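Local structure of Peptide/nickel transport system substrate-binding protein (Listeria monocytogenes serotype 1/2a, 5KZT) at residues N290-K295 with Q352-A357; L299-Q304 with Q492-R497; A318-P323 with K479-L484; G341-Y346 with I483-D488. The protein binds peptides and probably delivers them to a membrane transporter as the extracellular solute-binding component of an oligopeptide uptake system. One frame throughout, in Å; residues are numbered along the deposited sequence.

Interaction 1: residues N290-K295 with Q352-A357; sequences NKNIRK and QKAWKA
Ala354, Asn292 and Ile293 carry this packing of two helices, whose segments 291-295 and 352-357 approach to 7.5 Å between axes and run closer to antiparallel than parallel, at 148°. A small residue permits the close approach: the CB of Ala354 lies 3.4 Å from the backbone O of Asn292 and is flanked by the aliphatic part of Lys295, whose CD comes to 3.7 Å from it. In the other direction, Asn292 lays its CB against the backbone O of Ala354 at 3.3 Å. Its amide continues toward the next turn, with ND2 3.7 Å from Ala357 CB, and that nitrogen donates to Glu361 further along the same helix. Ile293 reaches the indole of Trp355 with its terminal methyl, CD1 sitting 4.0 Å from CE3 and equally near CZ3. The far side of the indole is tied by NE1 to the backbone O of Asp395. No hydrogen bond joins the two segments themselves; a polar tie between the helices lies just beyond, at Glu361. Beneath the pair, Ile293 and Trp355 both rest on Ile367 of strand 367-374, which places helices 291-299 and 348-362 side by side over that strand of the mixed sheet.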
loop_
_atom_site.group_PDB
_atom_site.type_symbol
_atom_site.label_atom_id
_atom_site.label_comp_id
_atom_site.label_asym_id
_atom_site.label_seq_id
_atom_site.Cartn_x
_atom_site.Cartn_y
_atom_site.Cartn_z
ATOM N N ASN A 290 -11.197 -4.842 -24.963
ATOM C CA ASN A 290 -12.241 -3.991 -25.550
ATOM C C ASN A 290 -12.710 -2.934 -24.555
ATOM O O ASN A 290 -13.229 -3.276 -23.494
ATOM C CB ASN A 290 -13.428 -4.845 -25.982
ATOM C CG ASN A 290 -14.507 -4.034 -26.677
ATOM O OD1 ASN A 290 -15.232 -3.284 -26.033
ATOM N ND2 ASN A 290 -14.609 -4.174 -27.986
ATOM N N LYS A 291 -12.564 -1.663 -24.934
ATOM C CA LYS A 291 -12.871 -0.534 -24.060
ATOM C C LYS A 291 -14.337 -0.466 -23.716
ATOM O O LYS A 291 -14.694 -0.103 -22.592
ATOM C CB LYS A 291 -12.504 0.783 -24.730
ATOM C CG LYS A 291 -12.390 1.958 -23.765
ATOM C CD LYS A 291 -12.998 3.243 -24.279
ATOM C CE LYS A 291 -12.410 3.723 -25.588
ATOM N NZ LYS A 291 -11.228 4.605 -25.381
ATOM N N ASN A 292 -15.198 -0.755 -24.699
ATOM C CA ASN A 292 -16.622 -0.745 -24.424
ATOM C C ASN A 292 -17.000 -1.743 -23.333
ATOM O O ASN A 292 -17.872 -1.442 -22.521
ATOM C CB ASN A 292 -17.438 -1.012 -25.677
ATOM C CG ASN A 292 -17.745 0.251 -26.440
ATOM O OD1 ASN A 292 -18.087 1.278 -25.853
ATOM N ND2 ASN A 292 -17.646 0.178 -27.745
ATOM N N ILE A 293 -16.343 -2.904 -23.318
ATOM C CA ILE A 293 -16.588 -3.917 -22.291
ATOM C C ILE A 293 -16.113 -3.436 -20.909
ATOM O O ILE A 293 -16.836 -3.636 -19.921
ATOM C CB ILE A 293 -15.955 -5.271 -22.681
ATOM C CG1 ILE A 293 -16.559 -5.794 -24.004
ATOM C CG2 ILE A 293 -16.077 -6.304 -21.565
ATOM C CD1 ILE A 293 -18.058 -6.010 -23.994
ATOM N N ARG A 294 -14.938 -2.795 -20.845
ATOM C CA ARG A 294 -14.463 -2.169 -19.591
ATOM C C ARG A 294 -15.481 -1.144 -19.061
ATOM O O ARG A 294 -15.812 -1.138 -17.867
ATOM C CB ARG A 294 -13.097 -1.477 -19.785
ATOM C CG ARG A 294 -11.967 -2.441 -20.134
ATOM C CD ARG A 294 -10.614 -1.823 -19.894
ATOM N NE ARG A 294 -10.326 -0.652 -20.726
ATOM C CZ ARG A 294 -9.871 -0.669 -21.979
ATOM N NH1 ARG A 294 -9.687 -1.810 -22.654
ATOM N NH2 ARG A 294 -9.618 0.492 -22.587
ATOM N N LYS A 295 -15.962 -0.294 -19.974
ATOM C CA LYS A 295 -16.928 0.766 -19.661
ATOM C C LYS A 295 -18.246 0.180 -19.145
ATOM O O LYS A 295 -18.846 0.733 -18.233
ATOM C CB LYS A 295 -17.187 1.646 -20.899
ATOM C CG LYS A 295 -18.099 2.839 -20.636
ATOM C CD LYS A 295 -18.316 3.704 -21.872
ATOM C CE LYS A 295 -17.118 4.595 -22.186
ATOM N NZ LYS A 295 -16.927 5.631 -21.134
ATOM N N GLN A 352 -25.159 -0.054 -20.337
ATOM C CA GLN A 352 -25.849 -0.945 -21.272
ATOM C C GLN A 352 -25.573 -0.564 -22.733
ATOM O O GLN A 352 -25.438 -1.443 -23.573
ATOM C CB GLN A 352 -27.363 -0.986 -20.968
ATOM C CG GLN A 352 -27.661 -1.768 -19.692
ATOM C CD GLN A 352 -29.081 -1.615 -19.163
ATOM O OE1 GLN A 352 -29.826 -0.708 -19.551
ATOM N NE2 GLN A 352 -29.462 -2.518 -18.257
ATOM N N LYS A 353 -25.475 0.735 -23.011
ATOM C CA LYS A 353 -25.032 1.233 -24.320
ATOM C C LYS A 353 -23.630 0.687 -24.671
ATOM O O LYS A 353 -23.433 0.123 -25.749
ATOM C CB LYS A 353 -25.022 2.775 -24.348
ATOM C CG LYS A 353 -24.620 3.363 -25.698
ATOM C CD LYS A 353 -24.647 4.884 -25.754
ATOM C CE LYS A 353 -24.674 5.336 -27.214
ATOM N NZ LYS A 353 -24.128 6.706 -27.421
ATOM N N ALA A 354 -22.680 0.855 -23.754
ATOM C CA ALA A 354 -21.321 0.335 -23.937
ATOM C C ALA A 354 -21.313 -1.189 -24.068
ATOM O O ALA A 354 -20.587 -1.739 -24.885
ATOM C CB ALA A 354 -20.420 0.765 -22.779
ATOM N N TRP A 355 -22.114 -1.869 -23.247
ATOM C CA TRP A 355 -22.214 -3.329 -23.290
ATOM C C TRP A 355 -22.673 -3.842 -24.666
ATOM O O TRP A 355 -22.012 -4.706 -25.253
ATOM C CB TRP A 355 -23.159 -3.802 -22.187
ATOM C CG TRP A 355 -23.392 -5.269 -22.094
ATOM C CD1 TRP A 355 -24.580 -5.903 -22.253
ATOM C CD2 TRP A 355 -22.442 -6.281 -21.752
ATOM N NE1 TRP A 355 -24.438 -7.248 -22.050
ATOM C CE2 TRP A 355 -23.130 -7.511 -21.747
ATOM C CE3 TRP A 355 -21.075 -6.269 -21.439
ATOM C CZ2 TRP A 355 -22.502 -8.719 -21.475
ATOM C CZ3 TRP A 355 -20.449 -7.472 -21.170
ATOM C CH2 TRP A 355 -21.162 -8.682 -21.190
ATOM N N LYS A 356 -23.776 -3.304 -25.181
ATOM C CA LYS A 356 -24.284 -3.731 -26.507
ATOM C C LYS A 356 -23.237 -3.511 -27.624
ATOM O O LYS A 356 -23.027 -4.386 -28.473
ATOM C CB LYS A 356 -25.623 -3.042 -26.854
ATOM C CG LYS A 356 -26.794 -3.465 -25.954
ATOM C CD LYS A 356 -28.180 -3.150 -26.515
ATOM C CE LYS A 356 -28.731 -1.784 -26.104
ATOM N NZ LYS A 356 -29.083 -1.692 -24.658
ATOM N N ALA A 357 -22.569 -2.359 -27.592
ATOM C CA ALA A 357 -21.566 -1.999 -28.609
ATOM C C ALA A 357 -20.318 -2.877 -28.531
ATOM O O ALA A 357 -19.794 -3.318 -29.553
ATOM C CB ALA A 357 -21.188 -0.534 -28.482
#

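Interaction 2: residues L299-Q304 with Q492-R497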
loop_
_atom_site.group_PDB
_atom_site.type_symbol
_atom_site.label_atom_id
_atom_site.label_comp_id
_atom_site.label_asym_id
_atom_site.label_seq_id
_atom_site.Cartn_x
_atom_site.Cartn_y
_atom_site.Cartn_z
ATOM N N LEU A 299 -19.500 1.139 -15.332
ATOM C CA LEU A 299 -20.655 1.990 -15.114
ATOM C C LEU A 299 -21.864 1.247 -14.567
ATOM O O LEU A 299 -22.870 1.885 -14.251
ATOM C CB LEU A 299 -21.016 2.724 -16.398
ATOM C CG LEU A 299 -19.949 3.623 -17.016
ATOM C CD1 LEU A 299 -20.542 4.281 -18.250
ATOM C CD2 LEU A 299 -19.437 4.677 -16.056
ATOM N N ALA A 300 -21.773 -0.074 -14.415
ATOM C CA ALA A 300 -22.920 -0.886 -14.021
ATOM C C ALA A 300 -22.944 -1.205 -12.524
ATOM O O ALA A 300 -23.780 -2.003 -12.099
ATOM C CB ALA A 300 -22.955 -2.173 -14.834
ATOM N N ILE A 301 -22.066 -0.586 -11.730
ATOM C CA ILE A 301 -21.983 -0.870 -10.292
ATOM C C ILE A 301 -22.478 0.332 -9.483
ATOM O O ILE A 301 -21.880 1.410 -9.495
ATOM C CB ILE A 301 -20.568 -1.291 -9.865
ATOM C CG1 ILE A 301 -20.156 -2.564 -10.621
ATOM C CG2 ILE A 301 -20.500 -1.555 -8.359
ATOM C CD1 ILE A 301 -18.678 -2.916 -10.548
ATOM N N ASP A 302 -23.584 0.131 -8.773
ATOM C CA ASP A 302 -24.132 1.152 -7.890
ATOM C C ASP A 302 -23.177 1.358 -6.717
ATOM O O ASP A 302 -23.267 0.663 -5.695
ATOM C CB ASP A 302 -25.533 0.754 -7.401
ATOM C CG ASP A 302 -26.244 1.885 -6.670
ATOM O OD1 ASP A 302 -25.588 2.869 -6.264
ATOM O OD2 ASP A 302 -27.471 1.800 -6.511
ATOM N N LYS A 303 -22.278 2.328 -6.859
ATOM C CA LYS A 303 -21.209 2.549 -5.857
ATOM C C LYS A 303 -21.793 2.987 -4.509
ATOM O O LYS A 303 -21.294 2.593 -3.451
ATOM C CB LYS A 303 -20.199 3.603 -6.307
ATOM C CG LYS A 303 -19.661 3.431 -7.716
ATOM C CD LYS A 303 -18.522 4.382 -7.997
ATOM C CE LYS A 303 -18.195 4.396 -9.480
ATOM N NZ LYS A 303 -16.981 5.195 -9.780
ATOM N N GLN A 304 -22.841 3.805 -4.550
ATOM C CA GLN A 304 -23.461 4.300 -3.321
ATOM C C GLN A 304 -24.037 3.144 -2.526
ATOM O O GLN A 304 -23.784 3.023 -1.322
ATOM C CB GLN A 304 -24.539 5.348 -3.624
ATOM C CG GLN A 304 -25.100 6.064 -2.394
ATOM C CD GLN A 304 -24.032 6.892 -1.721
ATOM O OE1 GLN A 304 -23.478 7.800 -2.342
ATOM N NE2 GLN A 304 -23.710 6.571 -0.457
ATOM N N GLN A 492 -11.636 1.213 -12.613
ATOM C CA GLN A 492 -12.849 1.873 -12.113
ATOM C C GLN A 492 -12.772 2.047 -10.602
ATOM O O GLN A 492 -13.003 1.100 -9.858
ATOM C CB GLN A 492 -14.123 1.096 -12.501
ATOM C CG GLN A 492 -15.450 1.632 -11.921
ATOM C CD GLN A 492 -15.749 3.099 -12.245
ATOM O OE1 GLN A 492 -14.870 3.951 -12.173
ATOM N NE2 GLN A 492 -17.010 3.399 -12.599
ATOM N N PRO A 493 -12.459 3.268 -10.139
ATOM C CA PRO A 493 -12.607 3.559 -8.711
ATOM C C PRO A 493 -14.005 3.197 -8.185
ATOM O O PRO A 493 -15.004 3.490 -8.838
ATOM C CB PRO A 493 -12.344 5.051 -8.637
ATOM C CG PRO A 493 -11.358 5.275 -9.747
ATOM C CD PRO A 493 -11.855 4.401 -10.860
ATOM N N LEU A 494 -14.044 2.556 -7.020
ATOM C CA LEU A 494 -15.294 2.106 -6.425
ATOM C C LEU A 494 -15.560 2.861 -5.138
ATOM O O LEU A 494 -16.627 3.442 -4.994
ATOM C CB LEU A 494 -15.260 0.596 -6.169
ATOM C CG LEU A 494 -16.357 -0.188 -6.888
ATOM C CD1 LEU A 494 -16.091 -1.679 -6.861
ATOM C CD2 LEU A 494 -17.725 0.140 -6.288
ATOM N N TYR A 495 -14.597 2.846 -4.213
ATOM C CA TYR A 495 -14.728 3.568 -2.938
ATOM C C TYR A 495 -13.435 4.098 -2.356
ATOM O O TYR A 495 -12.344 3.602 -2.650
ATOM C CB TYR A 495 -15.452 2.696 -1.908
ATOM C CG TYR A 495 -14.725 1.444 -1.407
ATOM C CD1 TYR A 495 -14.881 0.212 -2.041
ATOM C CD2 TYR A 495 -13.940 1.482 -0.263
ATOM C CE1 TYR A 495 -14.262 -0.929 -1.564
ATOM C CE2 TYR A 495 -13.320 0.344 0.223
ATOM C CZ TYR A 495 -13.476 -0.859 -0.425
ATOM O OH TYR A 495 -12.843 -1.998 0.058
ATOM N N GLN A 496 -13.595 5.121 -1.521
ATOM C CA GLN A 496 -12.516 5.698 -0.742
ATOM C C GLN A 496 -12.640 5.057 0.626
ATOM O O GLN A 496 -13.699 5.162 1.269
ATOM C CB GLN A 496 -12.688 7.206 -0.612
ATOM C CG GLN A 496 -12.855 7.931 -1.932
ATOM C CD GLN A 496 -13.104 9.409 -1.733
ATOM O OE1 GLN A 496 -12.237 10.109 -1.193
ATOM N NE2 GLN A 496 -14.301 9.893 -2.122
ATOM N N ARG A 497 -11.586 4.402 1.082
ATOM C CA ARG A 497 -11.713 3.497 2.221
ATOM C C ARG A 497 -11.609 4.193 3.572
ATOM O O ARG A 497 -10.697 4.984 3.808
ATOM C CB ARG A 497 -10.657 2.404 2.132
ATOM C CG ARG A 497 -10.968 1.151 2.931
ATOM C CD ARG A 497 -10.041 0.943 4.090
ATOM N NE ARG A 497 -8.725 0.414 3.757
ATOM C CZ ARG A 497 -8.377 -0.886 3.677
ATOM N NH1 ARG A 497 -7.126 -1.201 3.378
ATOM N NH2 ARG A 497 -9.245 -1.879 3.856
#
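A classic beta bulge in strand 491-503, where Leu494 and Tyr495 both face Phe273 of the neighbouring strand, marks the place where the start of helix 303-311 and the turn before it pack on the sheet. Lys303, near the helix N-terminus, spans the gap. Its CG is anti to the carbonyl carbon (chi1 -49°), and the chain beyond is extended, carrying CD past Leu494 O at 3.7 Å and bringing NZ to Pro493 O. That hydrogen bond is 2.8 Å long, and the ammonium approaches the carbonyl at a C=O...N angle of 155°, tilted 25° from its plane. The amide of Gln492 lies beside the same ammonium, but NE2, 3.3 Å from Lys303 NZ, is a second donor and makes no bond with it; NE2 is instead held by the backbone oxygens of Leu344 and Ala298. In one of its two conformers, Leu494 places CD2 3.9 Å from Ile301 CG2, the two side chains crossing at about a right angle and resting on Ile386 of helix 377-393. Further along the strand, Tyr495 and Arg497 hydrogen-bond the bound peptide. The buried ammonium is thus met by carbonyl oxygens, those of Ala318 and Leu344 adding to Pro493 O; their partial negative charges would be expected to stabilise its positive charge without a carboxylate among the partners named here.

Interaction 3: residues A318-P323 with K479-L484; sequences ANNLVP and KAEKIL
Glu481 reaches from helix 471-487 to the side chain of Asn320 and the backbone of Leu321 and Val322. From CB its CG lies anti to the backbone N (chi1 -165°), and the extended chain carries CD away from the helix, 3.7 Å from Leu321 N. There the carboxylate divides its oxygens. OE1 accepts from Val322 N at 3.1 Å, met nearly along its C-O axis by an almost straight N-H (167°); a second, weak bond comes from Leu321 N at 2.7 Å. OE2 takes the amide of Asn320, whose ND2 is 2.9 Å away. OE2 lies in the plane of that amide, but the two groups are turned 44° apart and the donor comes from above the carboxylate plane. Ser340 OG is a further partner of OE2, and Asn320 ND2 also donates to Gly341 O, linking the carboxylate to the end of helix 336-340. One turn further along helix 471-487, Leu484 CD2 packs against Leu321 CD2 at 3.7 Å. With two backbone N-H groups, one of them weakly bonded, an amide and a hydroxyl around it, the buried carboxylate is well solvated by the protein, which would help it to remain ionised although no cation is among these partners.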
loop_
_atom_site.group_PDB
_atom_site.type_symbol
_atom_site.label_atom_id
_atom_site.label_comp_id
_atom_site.label_asym_id
_atom_site.label_seq_id
_atom_site.Cartn_x
_atom_site.Cartn_y
_atom_site.Cartn_z
ATOM N N ALA A 318 -16.149 6.462 -4.674
ATOM C CA ALA A 318 -15.022 7.116 -5.305
ATOM C C ALA A 318 -15.340 7.246 -6.783
ATOM O O ALA A 318 -15.784 6.277 -7.409
ATOM C CB ALA A 318 -13.770 6.283 -5.119
ATOM N N ASN A 319 -15.128 8.443 -7.318
ATOM C CA ASN A 319 -15.185 8.713 -8.761
ATOM C C ASN A 319 -13.865 9.315 -9.251
ATOM O O ASN A 319 -13.805 10.021 -10.276
ATOM C CB ASN A 319 -16.345 9.647 -9.040
ATOM C CG ASN A 319 -17.671 9.061 -8.609
ATOM O OD1 ASN A 319 -18.316 9.565 -7.693
ATOM N ND2 ASN A 319 -18.079 8.000 -9.248
ATOM N N ASN A 320 -12.811 9.043 -8.477
ATOM C CA ASN A 320 -11.445 9.433 -8.746
ATOM C C ASN A 320 -10.524 8.345 -8.194
ATOM O O ASN A 320 -10.821 7.702 -7.169
ATOM C CB ASN A 320 -11.079 10.726 -8.038
ATOM C CG ASN A 320 -11.946 11.895 -8.451
ATOM O OD1 ASN A 320 -13.047 12.062 -7.938
ATOM N ND2 ASN A 320 -11.451 12.702 -9.385
ATOM N N LEU A 321 -9.386 8.171 -8.843
ATOM C CA LEU A 321 -8.309 7.353 -8.313
ATOM C C LEU A 321 -7.669 8.007 -7.097
ATOM O O LEU A 321 -7.410 7.344 -6.078
ATOM C CB LEU A 321 -7.246 7.125 -9.387
ATOM C CG LEU A 321 -5.988 6.429 -8.919
ATOM C CD1 LEU A 321 -6.313 5.085 -8.287
ATOM C CD2 LEU A 321 -5.013 6.301 -10.083
ATOM N N VAL A 322 -7.395 9.305 -7.213
ATOM C CA VAL A 322 -6.813 10.080 -6.126
ATOM C C VAL A 322 -7.927 10.355 -5.109
ATOM O O VAL A 322 -9.006 10.770 -5.489
ATOM C CB VAL A 322 -6.171 11.387 -6.630
ATOM C CG1 VAL A 322 -5.721 12.267 -5.463
ATOM C CG2 VAL A 322 -5.011 11.079 -7.581
ATOM N N PRO A 323 -7.689 10.047 -3.824
ATOM C CA PRO A 323 -8.730 10.224 -2.822
ATOM C C PRO A 323 -8.978 11.698 -2.481
ATOM O O PRO A 323 -8.061 12.509 -2.569
ATOM C CB PRO A 323 -8.203 9.442 -1.619
ATOM C CG PRO A 323 -6.735 9.446 -1.801
ATOM C CD PRO A 323 -6.522 9.344 -3.270
ATOM N N LYS A 479 -4.716 16.542 -15.380
ATOM C CA LYS A 479 -5.130 16.083 -16.699
ATOM C C LYS A 479 -4.991 14.573 -16.878
ATOM O O LYS A 479 -5.803 13.948 -17.565
ATOM C CB LYS A 479 -4.332 16.799 -17.793
ATOM C CG LYS A 479 -4.620 18.278 -17.900
ATOM C CD LYS A 479 -3.743 18.901 -18.980
ATOM C CE LYS A 479 -4.006 20.375 -19.125
ATOM N NZ LYS A 479 -5.447 20.642 -19.403
ATOM N N ALA A 480 -3.957 13.999 -16.263
ATOM C CA ALA A 480 -3.676 12.578 -16.404
ATOM C C ALA A 480 -4.841 11.706 -15.976
ATOM O O ALA A 480 -5.079 10.670 -16.586
ATOM C CB ALA A 480 -2.439 12.198 -15.610
ATOM N N GLU A 481 -5.563 12.113 -14.926
ATOM C CA GLU A 481 -6.645 11.287 -14.409
ATOM C C GLU A 481 -7.790 11.155 -15.418
ATOM O O GLU A 481 -8.432 10.099 -15.516
ATOM C CB GLU A 481 -7.154 11.791 -13.049
ATOM C CG GLU A 481 -8.015 10.743 -12.341
ATOM C CD GLU A 481 -8.428 11.133 -10.932
ATOM O OE1 GLU A 481 -8.246 10.315 -10.021
ATOM O OE2 GLU A 481 -8.946 12.247 -10.735
ATOM N N LYS A 482 -8.055 12.225 -16.161
ATOM C CA LYS A 482 -9.071 12.161 -17.223
ATOM C C LYS A 482 -8.742 11.133 -18.303
ATOM O O LYS A 482 -9.627 10.419 -18.783
ATOM C CB LYS A 482 -9.265 13.517 -17.873
ATOM C CG LYS A 482 -10.542 13.577 -18.691
ATOM C CD LYS A 482 -10.610 14.834 -19.543
ATOM C CE LYS A 482 -11.817 14.796 -20.451
ATOM N NZ LYS A 482 -11.600 14.010 -21.696
ATOM N N ILE A 483 -7.470 11.064 -18.667
ATOM C CA ILE A 483 -6.995 10.092 -19.651
ATOM C C ILE A 483 -7.218 8.666 -19.120
ATOM O O ILE A 483 -7.771 7.807 -19.800
ATOM C CB ILE A 483 -5.493 10.302 -19.977
ATOM C CG1 ILE A 483 -5.265 11.676 -20.609
ATOM C CG2 ILE A 483 -5.003 9.212 -20.935
ATOM C CD1 ILE A 483 -3.819 12.047 -20.769
ATOM N N LEU A 484 -6.787 8.436 -17.893
ATOM C CA LEU A 484 -6.852 7.101 -17.276
ATOM C C LEU A 484 -8.294 6.594 -17.148
ATOM O O LEU A 484 -8.586 5.443 -17.469
ATOM C CB LEU A 484 -6.196 7.134 -15.896
ATOM C CG LEU A 484 -6.020 5.820 -15.154
ATOM C CD1 LEU A 484 -4.944 4.990 -15.818
ATOM C CD2 LEU A 484 -5.678 6.040 -13.683
#

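Interaction 4: residues G341-Y346 with I483-D488; sequences GKHLEY and ILLTDD
The C-terminal end of helix 471-487, where the chain widens into a pi-type turn at 483-487, receives the loop that joins helices 336-340 and 348-362. His343 meets it with the edge of its ring. ND1 and Thr486 OG1 share a hydrogen bond of 2.8 Å, nearly straight at 162°, in which either atom may be the donor. At the other side of the ring NE2 bonds to Ser340 OG, so the imidazole is fixed from both nitrogens. The aliphatic start of the same side chain packs on the helix, His343 CB lying 3.7 Å from Leu485 CB. Leu344 comes next, its isobutyl group over the backbone O of Leu485, with CD1 at 3.5 Å from that oxygen; CD1 is also 4.0 Å from Leu485 CB. A water bridges the polar side: it accepts from Leu344 N at 2.8 Å and bonds to Thr486 OG1, which therefore has both the water and the imidazole as partners. This is loop-to-helix packing, in which a side-chain bond, a water bridge and leucine contacts together seat an interhelical connection against a pi-type helix end.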
loop_
_atom_site.group_PDB
_atom_site.type_symbol
_atom_site.label_atom_id
_atom_site.label_comp_id
_atom_site.label_asym_id
_atom_site.label_seq_id
_atom_site.Cartn_x
_atom_site.Cartn_y
_atom_site.Cartn_z
ATOM N N GLY A 341 -12.557 16.783 -11.222
ATOM C CA GLY A 341 -13.960 16.411 -11.366
ATOM C C GLY A 341 -14.207 14.921 -11.237
ATOM O O GLY A 341 -13.267 14.107 -11.045
ATOM N N LYS A 342 -15.474 14.548 -11.356
ATOM C CA LYS A 342 -15.853 13.141 -11.279
ATOM C C LYS A 342 -15.601 12.448 -12.620
ATOM O O LYS A 342 -15.704 13.073 -13.662
ATOM C CB LYS A 342 -17.310 12.992 -10.858
ATOM C CG LYS A 342 -17.575 13.458 -9.442
ATOM C CD LYS A 342 -19.059 13.383 -9.129
ATOM C CE LYS A 342 -19.378 13.682 -7.671
ATOM N NZ LYS A 342 -18.807 14.983 -7.205
ATOM N N HIS A 343 -15.255 11.162 -12.556
ATOM C CA HIS A 343 -15.102 10.306 -13.721
ATOM C C HIS A 343 -15.861 9.004 -13.538
ATOM O O HIS A 343 -15.974 8.516 -12.412
ATOM C CB HIS A 343 -13.625 9.986 -13.919
ATOM C CG HIS A 343 -12.759 11.191 -13.921
ATOM N ND1 HIS A 343 -12.443 11.875 -15.073
ATOM C CD2 HIS A 343 -12.166 11.859 -12.906
ATOM C CE1 HIS A 343 -11.682 12.910 -14.766
ATOM N NE2 HIS A 343 -11.506 12.929 -13.457
ATOM N N LEU A 344 -16.368 8.450 -14.644
ATOM C CA LEU A 344 -17.015 7.126 -14.670
ATOM C C LEU A 344 -18.045 6.940 -13.541
ATOM O O LEU A 344 -17.945 6.024 -12.709
ATOM C CB LEU A 344 -15.968 6.002 -14.613
ATOM C CG LEU A 344 -14.868 6.038 -15.687
ATOM C CD1 LEU A 344 -13.782 5.014 -15.341
ATOM C CD2 LEU A 344 -15.410 5.806 -17.081
ATOM N N GLU A 345 -19.020 7.837 -13.530
ATOM C CA GLU A 345 -20.119 7.785 -12.576
ATOM C C GLU A 345 -21.097 6.668 -12.913
ATOM O O GLU A 345 -21.399 6.427 -14.079
ATOM C CB GLU A 345 -20.845 9.132 -12.522
ATOM C CG GLU A 345 -19.970 10.250 -11.970
ATOM C CD GLU A 345 -20.696 11.581 -11.876
ATOM O OE1 GLU A 345 -21.507 11.757 -10.954
ATOM O OE2 GLU A 345 -20.434 12.463 -12.712
ATOM N N TYR A 346 -21.593 6.001 -11.880
ATOM C CA TYR A 346 -22.634 4.984 -12.020
ATOM C C TYR A 346 -23.786 5.423 -12.916
ATOM O O TYR A 346 -24.410 6.455 -12.665
ATOM C CB TYR A 346 -23.178 4.634 -10.648
ATOM C CG TYR A 346 -24.413 3.752 -10.639
ATOM C CD1 TYR A 346 -24.373 2.450 -11.145
ATOM C CD2 TYR A 346 -25.617 4.214 -10.104
ATOM C CE1 TYR A 346 -25.493 1.638 -11.120
ATOM C CE2 TYR A 346 -26.736 3.405 -10.068
ATOM C CZ TYR A 346 -26.674 2.130 -10.574
ATOM O OH TYR A 346 -27.790 1.345 -10.524
ATOM N N ILE A 483 -7.470 11.064 -18.667
ATOM C CA ILE A 483 -6.995 10.092 -19.651
ATOM C C ILE A 483 -7.218 8.666 -19.120
ATOM O O ILE A 483 -7.771 7.807 -19.800
ATOM C CB ILE A 483 -5.493 10.302 -19.977
ATOM C CG1 ILE A 483 -5.265 11.676 -20.609
ATOM C CG2 ILE A 483 -5.003 9.212 -20.935
ATOM C CD1 ILE A 483 -3.819 12.047 -20.769
ATOM N N LEU A 484 -6.787 8.436 -17.893
ATOM C CA LEU A 484 -6.852 7.101 -17.276
ATOM C C LEU A 484 -8.294 6.594 -17.148
ATOM O O LEU A 484 -8.586 5.443 -17.469
ATOM C CB LEU A 484 -6.196 7.134 -15.896
ATOM C CG LEU A 484 -6.020 5.820 -15.154
ATOM C CD1 LEU A 484 -4.944 4.990 -15.818
ATOM C CD2 LEU A 484 -5.678 6.040 -13.683
ATOM N N LEU A 485 -9.175 7.476 -16.681
ATOM C CA LEU A 485 -10.519 7.094 -16.292
ATOM C C LEU A 485 -11.540 7.367 -17.394
ATOM O O LEU A 485 -12.019 6.433 -18.013
ATOM C CB LEU A 485 -10.905 7.788 -14.966
ATOM C CG LEU A 485 -9.967 7.468 -13.797
ATOM C CD1 LEU A 485 -10.412 8.187 -12.528
ATOM C CD2 LEU A 485 -9.837 5.963 -13.545
ATOM N N THR A 486 -11.843 8.635 -17.652
ATOM C CA THR A 486 -12.865 8.990 -18.625
ATOM C C THR A 486 -12.532 8.489 -20.034
ATOM O O THR A 486 -13.378 7.873 -20.678
ATOM C CB THR A 486 -13.120 10.506 -18.622
ATOM O OG1 THR A 486 -13.650 10.886 -17.346
ATOM C CG2 THR A 486 -14.112 10.920 -19.730
ATOM N N ASP A 487 -11.302 8.733 -20.493
ATOM C CA ASP A 487 -10.916 8.403 -21.868
ATOM C C ASP A 487 -10.678 6.897 -22.100
ATOM O O ASP A 487 -11.142 6.353 -23.092
ATOM C CB ASP A 487 -9.671 9.201 -22.302
ATOM C CG ASP A 487 -9.841 10.723 -22.156
ATOM O OD1 ASP A 487 -11.000 11.197 -21.939
ATOM O OD2 ASP A 487 -8.808 11.443 -22.238
ATOM N N ASP A 488 -9.924 6.240 -21.207
ATOM C CA ASP A 488 -9.474 4.852 -21.419
ATOM C C ASP A 488 -10.178 3.802 -20.568
ATOM O O ASP A 488 -10.112 2.623 -20.878
ATOM C CB ASP A 488 -7.961 4.741 -21.183
ATOM C CG ASP A 488 -7.138 5.477 -22.231
ATOM O OD1 ASP A 488 -7.710 6.027 -23.183
ATOM O OD2 ASP A 488 -5.896 5.524 -22.129
HETATM O O HOH W 1 -16.138 9.683 -17.181
#

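Overall arrangement
The four contacts lie on the same side of the chain's centre. Interactions 3 and 4 are nearest, with centres about 6 Å apart; both use helix 471-487 and share Ile483 and Leu484. Interaction 2 lies about 12 to 13 Å from each, on strand 491-503, which follows that helix, and both are nested within the chain loop it closes. Interaction 1 lies further out, its centre about 14 Å from that of interaction 4; Lys291 and Arg294 link them by probable hydrogen bonds to Asp487 O and Asp488 O. Its segments alternate with those of the others, and the residues between them are brought repeatedly against residues 479-497, the last of which lie in the mixed sheet, whose strand 491-503 continues to the bound peptide.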